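Local coordinates for dual specificity protein phosphatase 8 (Homo sapiens, PDB 4JMK) that probably removes phosphate from tyrosine, serine and threonine residues of proteins and is thought to switch off mitogen-activated protein kinases through its dual-specificity phosphatase domain, at residues G13-V18 and H87-I92. The protein carries 1 engineered substitution. Numbering follows the deposited sequence.
Sequences GSQKDV and HSLAGI. Engineered in segment 87-92: Ser88 (natural residue Cys). With SO4 (sulfate ion), chain C.
His87 and Val18 meet at about a right angle: the methyl CG1 of Val18 sits over the middle of the imidazole, 3.7 Å from the ring centroid, a CH-pi contact to one face. The ring's CG lies between its own backbone N and carbonyl carbon (chi1 78°), which puts the imidazole against the short helix 15-18. In the plane of that ring, ND1 gives a hydrogen bond of 3.1 Å to Ser88 O, at 168° nearly straight, and so fixes the ring's rotation while holding the Ser88 carbonyl at the start of the loop. An alanine in place of His87 would probably leave Ser88 O without this donor and open a gap at Val18 CG1, freeing the start of the loop to shift.

Directly after Ser14, which forms a capping box with Asp17, Gln15 N donates to Leu89 O over 3.0 Å, arriving from above the carbonyl plane. A water bridges the same oxygen to Lys16 N, so Leu89 O is gripped twice at the start of the helix. Further out, the amide end of Gln15 lies against Leu89, with OE1 3.6 Å from CD1. Gly13 O is buried without a hydrogen-bond partner; it rests on the CA atoms of His87 and Gly91, 3.2 Å from the latter.

On the side of the loop turned from residues 13-18, Ala90 N and Ile92 N donate hydrogen bonds to a sulfate, which Arg94 also holds. Residues 87-92 belong to the phosphate-binding P-loop of the protein tyrosine phosphatases, the HCxxxxxR signature, with engineered Ser88 replacing the predicted nucleophilic cysteine.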
# COMPACT_ATOMS: atom_id res chain seq x y z
N GLY A 13 2.92 1.51 -7.59
CA GLY A 13 2.95 2.20 -8.87
C GLY A 13 1.94 3.32 -9.02
O GLY A 13 1.32 3.73 -8.04
N SER A 14 1.80 3.80 -10.26
CA SER A 14 0.97 4.96 -10.58
C SER A 14 -0.29 4.55 -11.33
O SER A 14 -0.43 3.39 -11.74
CB SER A 14 1.74 5.92 -11.47
OG SER A 14 2.00 5.33 -12.73
N GLN A 15 -1.19 5.50 -11.53
CA GLN A 15 -2.36 5.26 -12.38
C GLN A 15 -1.92 4.82 -13.78
O GLN A 15 -2.49 3.88 -14.35
CB GLN A 15 -3.25 6.51 -12.47
CG GLN A 15 -4.36 6.37 -13.52
CD GLN A 15 -5.32 7.54 -13.52
OE1 GLN A 15 -5.92 7.85 -12.49
NE2 GLN A 15 -5.45 8.19 -14.66
N LYS A 16 -0.91 5.49 -14.34
CA LYS A 16 -0.41 5.10 -15.66
C LYS A 16 0.10 3.67 -15.69
O LYS A 16 -0.10 2.98 -16.69
CB LYS A 16 0.66 6.07 -16.17
CG LYS A 16 0.14 7.47 -16.46
CD LYS A 16 1.11 8.28 -17.33
CE LYS A 16 0.79 9.77 -17.28
NZ LYS A 16 1.59 10.57 -18.26
N ASP A 17 0.79 3.23 -14.63
CA ASP A 17 1.21 1.83 -14.52
C ASP A 17 0.03 0.85 -14.56
O ASP A 17 0.00 -0.08 -15.37
CB ASP A 17 1.99 1.59 -13.22
CG ASP A 17 3.33 2.28 -13.20
OD1 ASP A 17 3.92 2.47 -14.29
OD2 ASP A 17 3.81 2.62 -12.10
N VAL A 18 -0.95 1.06 -13.69
CA VAL A 18 -2.01 0.07 -13.48
C VAL A 18 -2.95 -0.03 -14.69
O VAL A 18 -3.60 -1.05 -14.90
CB VAL A 18 -2.82 0.37 -12.19
CG1 VAL A 18 -3.82 1.51 -12.42
CG2 VAL A 18 -3.56 -0.87 -11.71
N HIS A 87 -1.60 1.30 -5.85
CA HIS A 87 -1.35 2.49 -6.65
C HIS A 87 -2.24 3.63 -6.22
O HIS A 87 -3.25 3.44 -5.54
CB HIS A 87 -1.59 2.21 -8.14
CG HIS A 87 -3.03 2.20 -8.53
ND1 HIS A 87 -3.70 3.33 -8.97
CD2 HIS A 87 -3.95 1.20 -8.54
CE1 HIS A 87 -4.96 3.02 -9.22
NE2 HIS A 87 -5.14 1.74 -8.97
N SER A 88 -1.85 4.84 -6.63
CA SER A 88 -2.73 5.99 -6.55
C SER A 88 -2.55 6.73 -7.86
O SER A 88 -2.30 6.10 -8.89
CB SER A 88 -2.38 6.84 -5.33
OG SER A 88 -0.98 6.85 -5.10
N LEU A 89 -2.66 8.06 -7.86
CA LEU A 89 -2.47 8.79 -9.11
C LEU A 89 -1.01 8.73 -9.55
O LEU A 89 -0.70 8.29 -10.66
CB LEU A 89 -2.94 10.24 -8.96
CG LEU A 89 -2.89 11.09 -10.24
CD1 LEU A 89 -3.63 10.41 -11.36
CD2 LEU A 89 -3.48 12.45 -9.98
N ALA A 90 -0.13 9.17 -8.66
CA ALA A 90 1.29 9.28 -8.97
C ALA A 90 2.09 8.16 -8.31
O ALA A 90 3.21 7.87 -8.71
CB ALA A 90 1.83 10.64 -8.51
N GLY A 91 1.51 7.55 -7.29
CA GLY A 91 2.20 6.48 -6.59
C GLY A 91 3.32 7.00 -5.70
O GLY A 91 4.29 6.29 -5.44
N ILE A 92 3.18 8.23 -5.20
CA ILE A 92 4.22 8.77 -4.32
C ILE A 92 3.78 9.13 -2.90
O ILE A 92 4.62 9.48 -2.07
CB ILE A 92 4.97 9.98 -4.95
CG1 ILE A 92 4.12 11.25 -4.95
CG2 ILE A 92 5.49 9.64 -6.36
CD1 ILE A 92 4.85 12.44 -5.55
S SO4 C . -0.36 10.03 -4.80
O1 SO4 C . -1.16 9.96 -6.02
O2 SO4 C . -1.28 10.21 -3.67
O3 SO4 C . 0.53 11.17 -4.89
O4 SO4 C . 0.42 8.84 -4.61
O HOH W 1 -0.16 8.27 -13.30